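Local coordinates for phosphoenolpyruvate-protein phosphotransferase (Acinetobacter sp., PDB 3CI6) that probably transfers a phosphoryl group from phosphoenolpyruvate to protein in the phosphotransferase system, this piece being its GAF domain, at residues D38-D43 and E147-T152. Residues are numbered along the deposited sequence; the frame is centred on the assembly and turned at random.
Sequences DAMKVD and ESFLVT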
ATOM      1  N   ASP B  38       4.003   5.739 -16.779  1.00  8.21           N
ATOM      2  CA  ASP B  38       3.469   4.988 -17.917  1.00  8.46           C
ATOM      3  C   ASP B  38       1.950   4.784 -17.794  1.00  8.44           C
ATOM      4  O   ASP B  38       1.217   4.899 -18.778  1.00 10.16           O
ATOM      5  CB  ASP B  38       4.172   3.646 -18.033  1.00  9.00           C
ATOM      6  CG  ASP B  38       3.812   2.878 -19.306  1.00 13.21           C
ATOM      7  OD1 ASP B  38       3.810   3.460 -20.398  1.00 20.77           O
ATOM      8  OD2 ASP B  38       3.517   1.675 -19.187  1.00 22.19           O
ATOM      9  N   ALA B  39       1.466   4.494 -16.601  1.00  7.84           N
ATOM     10  CA  ALA B  39       0.048   4.199 -16.413  1.00  8.14           C
ATOM     11  C   ALA B  39      -0.822   5.419 -16.603  1.00  8.17           C
ATOM     12  O   ALA B  39      -1.961   5.311 -17.057  1.00  8.91           O
ATOM     13  CB  ALA B  39      -0.184   3.619 -15.024  1.00  8.68           C
HETATM   14  N   MSE B  40      -0.298   6.585 -16.234  1.00  8.23           N
HETATM   15  CA  MSE B  40      -1.015   7.843 -16.373  1.00  7.79           C
HETATM   16  C   MSE B  40      -0.666   8.630 -17.646  1.00  6.71           C
HETATM   17  O   MSE B  40      -1.399   9.547 -18.020  1.00  7.92           O
HETATM   18  CB  MSE B  40      -0.686   8.777 -15.191  1.00  7.86           C
HETATM   19  CG  MSE B  40      -0.999   8.226 -13.849  1.00  7.91           C
HETATM   20 SE   MSE B  40      -0.798   9.514 -12.385  0.80 12.74          SE
HETATM   21  CE  MSE B  40      -2.145  10.801 -12.971  1.00 11.60           C
ATOM     22  N   LYS B  41       0.456   8.306 -18.292  1.00  6.51           N
ATOM     23  CA  LYS B  41       0.976   9.072 -19.418  1.00  7.16           C
ATOM     24  C   LYS B  41       1.181  10.548 -19.033  1.00  6.54           C
ATOM     25  O   LYS B  41       0.583  11.465 -19.602  1.00  8.20           O
ATOM     26  CB  LYS B  41       0.131   8.919 -20.682  1.00  7.73           C
ATOM     27  CG  LYS B  41       0.030   7.464 -21.159  1.00  9.09           C
ATOM     28  CD  LYS B  41       1.399   6.838 -21.377  1.00 14.57           C
ATOM     29  CE  LYS B  41       1.343   5.615 -22.279  1.00 18.07           C
ATOM     30  NZ  LYS B  41       1.038   4.372 -21.525  1.00 21.64           N
ATOM     31  N   VAL B  42       2.044  10.735 -18.047  1.00  6.44           N
ATOM     32  CA  VAL B  42       2.401  12.063 -17.557  1.00  5.72           C
ATOM     33  C   VAL B  42       3.872  12.336 -17.825  1.00  6.25           C
ATOM     34  O   VAL B  42       4.666  11.429 -18.002  1.00  7.08           O
ATOM     35  CB  VAL B  42       2.038  12.246 -16.075  1.00  6.19           C
ATOM     36  CG1 VAL B  42       0.496  12.200 -15.912  1.00  8.44           C
ATOM     37  CG2 VAL B  42       2.701  11.197 -15.203  1.00  6.54           C
ATOM     38  N   ASP B  43       4.210  13.610 -17.875  1.00  5.49           N
ATOM     39  CA  ASP B  43       5.569  14.019 -18.218  1.00  6.00           C
ATOM     40  C   ASP B  43       6.571  13.652 -17.140  1.00  6.20           C
ATOM     41  O   ASP B  43       7.682  13.223 -17.454  1.00  7.07           O
ATOM     42  CB  ASP B  43       5.636  15.529 -18.450  1.00  5.92           C
ATOM     43  CG  ASP B  43       4.877  15.962 -19.669  1.00  7.98           C
ATOM     44  OD1 ASP B  43       4.895  15.214 -20.683  1.00 11.87           O
ATOM     45  OD2 ASP B  43       4.279  17.082 -19.638  1.00  9.48           O
ATOM     46  N   GLU B 147      -6.236  10.105  -8.372  1.00  6.08           N
ATOM     47  CA  GLU B 147      -5.903  10.325  -6.956  1.00  5.56           C
ATOM     48  C   GLU B 147      -5.935   9.011  -6.166  1.00  5.17           C
ATOM     49  O   GLU B 147      -5.017   8.701  -5.384  1.00  5.42           O
ATOM     50  CB  GLU B 147      -6.854  11.342  -6.319  1.00  5.93           C
ATOM     51  CG  GLU B 147      -6.706  12.739  -6.876  1.00  7.65           C
ATOM     52  CD  GLU B 147      -7.549  13.769  -6.152  1.00  9.84           C
ATOM     53  OE1 GLU B 147      -8.239  13.451  -5.166  1.00 14.41           O
ATOM     54  OE2 GLU B 147      -7.469  14.970  -6.533  1.00 12.07           O
ATOM     55  N   SER B 148      -6.983   8.219  -6.379  1.00  5.50           N
ATOM     56  CA  SER B 148      -7.113   6.941  -5.669  1.00  5.69           C
ATOM     57  C   SER B 148      -5.982   5.982  -5.973  1.00  6.27           C
ATOM     58  O   SER B 148      -5.473   5.332  -5.072  1.00  5.37           O
ATOM     59  CB  SER B 148      -8.448   6.308  -5.968  1.00  6.23           C
ATOM     60  OG  SER B 148      -9.519   7.051  -5.470  1.00  7.60           O
ATOM     61  N   PHE B 149      -5.591   5.885  -7.238  1.00  5.51           N
ATOM     62  CA  PHE B 149      -4.470   5.079  -7.690  1.00  5.71           C
ATOM     63  C   PHE B 149      -3.203   5.468  -6.951  1.00  6.29           C
ATOM     64  O   PHE B 149      -2.489   4.627  -6.409  1.00  6.09           O
ATOM     65  CB  PHE B 149      -4.360   5.286  -9.215  1.00  6.23           C
ATOM     66  CG  PHE B 149      -3.119   4.717  -9.883  1.00  5.94           C
ATOM     67  CD1 PHE B 149      -2.984   3.361 -10.053  1.00  7.70           C
ATOM     68  CD2 PHE B 149      -2.180   5.555 -10.493  1.00  7.71           C
ATOM     69  CE1 PHE B 149      -1.894   2.810 -10.748  1.00  8.54           C
ATOM     70  CE2 PHE B 149      -1.084   5.019 -11.189  1.00  6.57           C
ATOM     71  CZ  PHE B 149      -0.940   3.648 -11.293  1.00  9.13           C
ATOM     72  N   LEU B 150      -2.914   6.771  -6.957  1.00  5.41           N
ATOM     73  CA  LEU B 150      -1.679   7.243  -6.337  1.00  5.15           C
ATOM     74  C   LEU B 150      -1.714   7.073  -4.838  1.00  4.97           C
ATOM     75  O   LEU B 150      -0.690   6.750  -4.237  1.00  6.10           O
ATOM     76  CB  LEU B 150      -1.420   8.698  -6.706  1.00  5.42           C
ATOM     77  CG  LEU B 150      -1.165   8.958  -8.186  1.00  5.35           C
ATOM     78  CD1 LEU B 150      -0.997  10.456  -8.434  1.00  8.05           C
ATOM     79  CD2 LEU B 150       0.031   8.158  -8.703  1.00  7.30           C
ATOM     80  N   VAL B 151      -2.851   7.375  -4.195  1.00  5.00           N
ATOM     81  CA  VAL B 151      -2.952   7.158  -2.740  1.00  4.87           C
ATOM     82  C   VAL B 151      -2.623   5.707  -2.375  1.00  5.01           C
ATOM     83  O   VAL B 151      -1.900   5.429  -1.411  1.00  5.60           O
ATOM     84  CB  VAL B 151      -4.308   7.631  -2.194  1.00  5.02           C
ATOM     85  CG1 VAL B 151      -4.574   7.131  -0.766  1.00  4.56           C
ATOM     86  CG2 VAL B 151      -4.416   9.155  -2.294  1.00  5.29           C
ATOM     87  N   THR B 152      -3.156   4.760  -3.140  1.00  4.56           N
ATOM     88  CA  THR B 152      -2.954   3.349  -2.844  1.00  5.57           C
ATOM     89  C   THR B 152      -1.489   2.947  -3.012  1.00  6.53           C
ATOM     90  O   THR B 152      -0.915   2.298  -2.123  1.00  7.08           O
ATOM     91  CB  THR B 152      -3.900   2.497  -3.695  1.00  5.62           C
ATOM     92  OG1 THR B 152      -5.266   2.898  -3.443  1.00  6.49           O
ATOM     93  CG2 THR B 152      -3.675   0.991  -3.351  1.00  6.28           C
TER
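Selenomethionine Met40 reaches across to two neighbours on helix 144-167, Phe149 and Leu150, and contributes the largest share of this wholly apolar contact, with Phe149 close behind. Its CG lies 4.2 Å from Phe149 CE2, while SE, farther out, sits 4.0 Å from Leu150 CD2 and almost as near to CD1, so the fork of the leucine receives the selenium. CG anti to the carbonyl carbon (chi1 -58°) and an extended chi2 (-172°) carry SE out past CG, and one unbranched chain thus serves both partners. Phe149 extends toward helix 25-40 with CG anti to the backbone N (chi1 171°), and the CZ end of its ring also meets Ala39 obliquely, the alanine CB 3.8 Å from CZ. The small methyl lets the ring come close to the helix backbone. In this GAF domain the two helices pack on one face of the antiparallel sheet, and the contact joins the C-terminal end of helix 25-40 to the early turns of helix 144-167. Leu150 suits its place because its branched end meets SE with both methyls while packing on Leu132 and Val134 of strand 127-136; the broad ring of Phe149 can touch Ala39 and Met40 and still lie against Leu12 and Ile15 of helix 7-20. Just past the contact Lys41 leaves the helix with positive phi, and its NZ curls back to Asp38 O at 2.8 Å.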